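Local coordinates for plasmin and fibronectin-binding protein A (Streptococcus pneumoniae, PDB 4MR0) that acts as a surface adhesin and invasin that binds human fibronectin, plasmin, plasminogen and serum albumin, at residues I180-N185 with H189-F194; D222-L227 with A234-L239. All blocks are in the same frame, centred on the assembly; numbering follows the deposited sequence.

Contact 1. Residues I180-N185 with H189-F194; sequences ILNGIN and HPSIVF. With MN (manganese (II) ion), chain F.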
loop_
_atom_site.group_PDB
_atom_site.type_symbol
_atom_site.label_atom_id
_atom_site.label_comp_id
_atom_site.label_asym_id
_atom_site.label_seq_id
_atom_site.Cartn_x
_atom_site.Cartn_y
_atom_site.Cartn_z
ATOM N N ILE A 180 9.541 12.227 16.763
ATOM C CA ILE A 180 8.385 12.038 17.617
ATOM C C ILE A 180 8.452 10.580 18.055
ATOM O O ILE A 180 8.424 9.672 17.222
ATOM C CB ILE A 180 7.088 12.362 16.849
ATOM C CG1 ILE A 180 7.040 13.873 16.592
ATOM C CG2 ILE A 180 5.868 11.914 17.645
ATOM C CD1 ILE A 180 5.815 14.347 15.876
ATOM N N LEU A 181 8.580 10.355 19.361
ATOM C CA LEU A 181 8.691 8.998 19.890
ATOM C C LEU A 181 7.380 8.431 20.417
ATOM O O LEU A 181 6.783 8.970 21.350
ATOM C CB LEU A 181 9.749 8.961 21.000
ATOM C CG LEU A 181 9.998 7.616 21.691
ATOM C CD1 LEU A 181 10.472 6.579 20.679
ATOM C CD2 LEU A 181 11.034 7.806 22.802
ATOM N N ASN A 182 6.937 7.327 19.828
ATOM C CA ASN A 182 5.693 6.708 20.262
ATOM C C ASN A 182 5.813 5.982 21.600
ATOM O O ASN A 182 6.447 4.925 21.695
ATOM C CB ASN A 182 5.181 5.736 19.205
ATOM C CG ASN A 182 3.911 5.041 19.639
ATOM O OD1 ASN A 182 3.175 5.558 20.483
ATOM N ND2 ASN A 182 3.637 3.874 19.058
ATOM N N GLY A 183 5.193 6.554 22.629
ATOM C CA GLY A 183 5.223 5.954 23.951
ATOM C C GLY A 183 3.846 5.486 24.389
ATOM O O GLY A 183 3.602 5.264 25.576
ATOM N N ILE A 184 2.937 5.339 23.427
ATOM C CA ILE A 184 1.575 4.903 23.715
ATOM C C ILE A 184 1.575 3.392 23.946
ATOM O O ILE A 184 1.646 2.603 23.001
ATOM C CB ILE A 184 0.639 5.263 22.544
ATOM C CG1 ILE A 184 0.839 6.735 22.167
ATOM C CG2 ILE A 184 -0.814 5.043 22.941
ATOM C CD1 ILE A 184 0.205 7.130 20.842
ATOM N N ASN A 185 1.502 2.998 25.215
ATOM C CA ASN A 185 1.520 1.592 25.600
ATOM C C ASN A 185 0.317 1.311 26.495
ATOM O O ASN A 185 0.445 1.176 27.714
ATOM C CB ASN A 185 2.841 1.296 26.328
ATOM C CG ASN A 185 2.947 -0.137 26.805
ATOM O OD1 ASN A 185 2.741 -1.081 26.038
ATOM N ND2 ASN A 185 3.281 -0.309 28.081
ATOM N N HIS A 189 -5.967 -0.932 23.391
ATOM C CA HIS A 189 -6.007 0.446 22.913
ATOM C C HIS A 189 -5.038 0.633 21.741
ATOM O O HIS A 189 -3.965 0.026 21.702
ATOM C CB HIS A 189 -5.619 1.335 24.103
ATOM C CG HIS A 189 -5.789 2.805 23.884
ATOM N ND1 HIS A 189 -4.993 3.532 23.022
ATOM C CD2 HIS A 189 -6.598 3.704 24.497
ATOM C CE1 HIS A 189 -5.300 4.814 23.120
ATOM N NE2 HIS A 189 -6.271 4.945 24.007
ATOM N N PRO A 190 -5.409 1.473 20.759
ATOM C CA PRO A 190 -4.498 1.671 19.630
ATOM C C PRO A 190 -3.212 2.388 20.038
ATOM O O PRO A 190 -3.177 3.104 21.039
ATOM C CB PRO A 190 -5.336 2.481 18.641
ATOM C CG PRO A 190 -6.307 3.218 19.522
ATOM C CD PRO A 190 -6.688 2.172 20.544
ATOM N N SER A 191 -2.153 2.169 19.268
ATOM C CA SER A 191 -0.868 2.807 19.527
ATOM C C SER A 191 -0.495 3.532 18.239
ATOM O O SER A 191 0.460 3.173 17.553
ATOM C CB SER A 191 0.189 1.758 19.887
ATOM O OG SER A 191 1.426 2.366 20.234
ATOM N N ILE A 192 -1.294 4.542 17.911
ATOM C CA ILE A 192 -1.111 5.359 16.716
ATOM C C ILE A 192 -0.908 6.778 17.229
ATOM O O ILE A 192 -1.729 7.289 17.988
ATOM C CB ILE A 192 -2.362 5.274 15.822
ATOM C CG1 ILE A 192 -2.590 3.808 15.420
ATOM C CG2 ILE A 192 -2.208 6.181 14.596
ATOM C CD1 ILE A 192 -3.894 3.550 14.652
ATOM N N VAL A 193 0.190 7.402 16.815
ATOM C CA VAL A 193 0.557 8.743 17.272
ATOM C C VAL A 193 -0.377 9.913 16.967
ATOM O O VAL A 193 -0.695 10.699 17.862
ATOM C CB VAL A 193 1.975 9.108 16.767
ATOM C CG1 VAL A 193 2.421 10.429 17.375
ATOM C CG2 VAL A 193 2.952 8.006 17.141
ATOM N N PHE A 194 -0.808 10.034 15.716
ATOM C CA PHE A 194 -1.680 11.130 15.297
ATOM C C PHE A 194 -3.015 10.668 14.714
ATOM O O PHE A 194 -3.056 9.713 13.938
ATOM C CB PHE A 194 -0.969 11.983 14.239
ATOM C CG PHE A 194 0.290 12.638 14.722
ATOM C CD1 PHE A 194 0.233 13.693 15.628
ATOM C CD2 PHE A 194 1.532 12.193 14.284
ATOM C CE1 PHE A 194 1.395 14.304 16.081
ATOM C CE2 PHE A 194 2.700 12.794 14.728
ATOM C CZ PHE A 194 2.629 13.851 15.635
HETATM MN MN MN F . -7.020 6.740 25.285
HETATM O O HOH W 1 -6.982 5.484 27.313
HETATM O O HOH W 2 -7.889 8.551 26.339
HETATM O O HOH W 3 -6.915 8.280 23.468
#
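Ser191 OG sits between two polar groups of residues 180-185. It donates to the backbone carbonyl of Ile184, with 2.8 Å between Ser191 OG and Ile184 O, in the carbonyl plane and on a lone pair. It accepts from Asn182, whose ND2 lies 2.9 Å from Ser191 OG. That bond is nearly straight (164°) and runs in the plane of the Asn182 amide. The rotation of this amide is fixed from its other end too. Asn182 OD1 takes the backbone N of Ile184 in an Asx turn, the donor standing above the carbonyl plane. Asn182 ND2 has a second acceptor, Met223 O.

Apolar packing continues from this polar group toward Ile180 and Phe194. Ile180 CD1 meets the edge of the Phe194 ring, 3.2 Å from Phe194 CZ. Ile180 CG2 touches Val193 CG1, which lies over one face of that ring, near its rim. The other methyl, Val193 CG2, packs on Asn182 CB. Ile184 lays its methyls against backbone oxygens: CD1 on Ile192 O, which has no hydrogen-bond partner in the model, and CG2, set anti to the backbone N, on Pro190 O.

Pro190 O also accepts from His189 ND1, 2.7 Å away and in the ring plane. This bond orients the ring, and His189 NE2 binds manganese at 2.3 Å. Glu162, Thr200 O and three waters complete the metal site. The contact is a corner of a right-handed parallel beta-helix, the pectate lyase-like fold: the chain leaves strand 178-182, turns, and comes back through residues 189-194 in nearly the opposite direction, beside a manganese site.

Contact 2. Residues D222-L227 with A234-L239; sequences DMNGAL and AKNLPL
The side chains of Asn224 and Asn236 cross at about a right angle, while their amide planes are 37° apart. Their contact closes a loop that projects from the parallel beta-helix, between strands 220-222 and 243-252. Asn236 ND2 donates to Asn224 OD1 over 3.0 Å. The N-H points almost straight at the oxygen (169°), and Asn224 OD1 lies close to the amide plane of Asn236. At the acceptor the donor is tilted somewhat out of the carbonyl plane of Asn224. Asn236 CB also lies close to the other amide, 3.5 Å from Asn224 ND2. That ND2 donates to Asn182 O, so both ends of the Asn224 amide are held.

Leu237 comes in next to this pair. Its CD1 methyl packs on Asn224 CB and reaches Asn224 O at 3.6 Å. CG of Leu237 lies anti to the carbonyl carbon, chi1 -56°, which carries the branch toward Asn224. The same leucine touches Asn182 and Asn185 of the preceding corner.

Further along, the backbones take over. Leu227 and Ala234 form a single beta bridge. Lys235 N donates to Ala226 O over 2.7 Å. Ala234 CA makes a CA-H...O contact with the same oxygen. Lys235 CB rests against Ala226 O and Leu227 O, but the rest of the lysine runs out fully extended, away from residues 222-227. The Ala234 methyl lies beside Gly225 O and also touches Tyr265 of strand 260-265.

One water joins the two segments between the amide pair and the bridge. It donates to Asn224 O and to Ala226 O, and it accepts from Asn236 N at 2.7 Å.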
loop_
_atom_site.group_PDB
_atom_site.type_symbol
_atom_site.label_atom_id
_atom_site.label_comp_id
_atom_site.label_asym_id
_atom_site.label_seq_id
_atom_site.Cartn_x
_atom_site.Cartn_y
_atom_site.Cartn_z
ATOM N N ASP A 222 9.127 7.773 15.220
ATOM C CA ASP A 222 9.576 6.452 15.639
ATOM C C ASP A 222 8.345 5.744 16.187
ATOM O O ASP A 222 7.911 6.006 17.304
ATOM C CB ASP A 222 10.627 6.586 16.744
ATOM C CG ASP A 222 11.304 5.268 17.079
ATOM O OD1 ASP A 222 10.697 4.209 16.840
ATOM O OD2 ASP A 222 12.443 5.295 17.599
ATOM N N MET A 223 7.779 4.845 15.407
ATOM C CA MET A 223 6.594 4.148 15.860
ATOM C C MET A 223 6.936 3.172 16.990
ATOM O O MET A 223 6.056 2.524 17.563
ATOM C CB MET A 223 5.933 3.473 14.664
ATOM C CG MET A 223 5.469 4.494 13.621
ATOM S SD MET A 223 4.719 3.803 12.097
ATOM C CE MET A 223 6.349 3.440 11.160
ATOM N N ASN A 224 8.237 3.086 17.285
ATOM C CA ASN A 224 8.781 2.311 18.403
ATOM C C ASN A 224 8.333 0.853 18.512
ATOM O O ASN A 224 8.114 0.347 19.617
ATOM C CB ASN A 224 8.413 3.078 19.681
ATOM C CG ASN A 224 9.392 2.861 20.827
ATOM O OD1 ASN A 224 10.518 2.402 20.632
ATOM N ND2 ASN A 224 8.961 3.223 22.036
ATOM N N GLY A 225 8.241 0.164 17.381
ATOM C CA GLY A 225 7.781 -1.214 17.408
ATOM C C GLY A 225 8.778 -2.360 17.416
ATOM O O GLY A 225 8.364 -3.515 17.330
ATOM N N ALA A 226 10.071 -2.073 17.520
ATOM C CA ALA A 226 11.081 -3.136 17.532
ATOM C C ALA A 226 10.726 -4.215 18.561
ATOM O O ALA A 226 10.209 -3.912 19.642
ATOM C CB ALA A 226 12.464 -2.553 17.829
ATOM N N LEU A 227 11.012 -5.470 18.218
ATOM C CA LEU A 227 10.693 -6.606 19.080
ATOM C C LEU A 227 11.643 -6.825 20.250
ATOM O O LEU A 227 12.785 -6.365 20.239
ATOM C CB LEU A 227 10.660 -7.897 18.263
ATOM C CG LEU A 227 9.722 -7.988 17.058
ATOM C CD1 LEU A 227 9.883 -9.355 16.418
ATOM C CD2 LEU A 227 8.283 -7.757 17.492
ATOM N N ALA A 234 6.542 -6.018 21.221
ATOM C CA ALA A 234 7.285 -4.800 20.954
ATOM C C ALA A 234 8.068 -4.567 22.239
ATOM O O ALA A 234 7.490 -4.484 23.323
ATOM C CB ALA A 234 6.333 -3.638 20.692
ATOM N N LYS A 235 9.384 -4.483 22.110
ATOM C CA LYS A 235 10.270 -4.283 23.247
ATOM C C LYS A 235 9.920 -3.125 24.183
ATOM O O LYS A 235 9.874 -3.308 25.398
ATOM C CB LYS A 235 11.703 -4.112 22.741
ATOM C CG LYS A 235 12.718 -3.792 23.819
ATOM C CD LYS A 235 14.105 -3.686 23.222
ATOM C CE LYS A 235 15.128 -3.309 24.275
ATOM N NZ LYS A 235 16.506 -3.273 23.703
ATOM N N ASN A 236 9.671 -1.941 23.628
ATOM C CA ASN A 236 9.368 -0.770 24.452
ATOM C C ASN A 236 7.890 -0.477 24.695
ATOM O O ASN A 236 7.559 0.445 25.442
ATOM C CB ASN A 236 10.021 0.478 23.855
ATOM C CG ASN A 236 11.531 0.361 23.759
ATOM O OD1 ASN A 236 12.184 -0.143 24.669
ATOM N ND2 ASN A 236 12.095 0.846 22.657
ATOM N N LEU A 237 7.008 -1.240 24.058
ATOM C CA LEU A 237 5.565 -1.057 24.215
ATOM C C LEU A 237 4.973 -2.458 24.319
ATOM O O LEU A 237 4.246 -2.917 23.432
ATOM C CB LEU A 237 4.996 -0.322 22.996
ATOM C CG LEU A 237 5.645 1.033 22.682
ATOM C CD1 LEU A 237 5.216 1.522 21.298
ATOM C CD2 LEU A 237 5.266 2.043 23.752
ATOM N N PRO A 238 5.277 -3.158 25.425
ATOM C CA PRO A 238 4.815 -4.524 25.692
ATOM C C PRO A 238 3.315 -4.796 25.721
ATOM O O PRO A 238 2.903 -5.949 25.593
ATOM C CB PRO A 238 5.497 -4.858 27.020
ATOM C CG PRO A 238 5.558 -3.531 27.702
ATOM C CD PRO A 238 6.010 -2.620 26.587
ATOM N N LEU A 239 2.499 -3.756 25.869
ATOM C CA LEU A 239 1.048 -3.950 25.926
ATOM C C LEU A 239 0.263 -3.740 24.621
ATOM O O LEU A 239 -0.921 -4.056 24.567
ATOM C CB LEU A 239 0.440 -3.052 27.012
ATOM C CG LEU A 239 0.941 -3.260 28.444
ATOM C CD1 LEU A 239 0.182 -2.325 29.373
ATOM C CD2 LEU A 239 0.745 -4.706 28.873
HETATM O O HOH W 4 9.577 -1.410 21.004
#

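From the N terminus, the chain follows strand 178-182 and turns. Contact 1 closes this short corner, with three residues between its segments. The chain then passes through strand 194-195 and strand 211-217 to strand 220-222, which lies parallel to strand 178-182 in the next coil. Contact 2 closes the longer loop that follows, before strand 243-252. The two loops come in series; they neither nest nor cross. They still touch, with centres about 10 Å apart. Ile180 O accepts from Asp222 N between the strands, and Asn185 OD1 from Leu239 N between the loops. Corner and projecting loop are thus tied together across successive coils of the beta-helix.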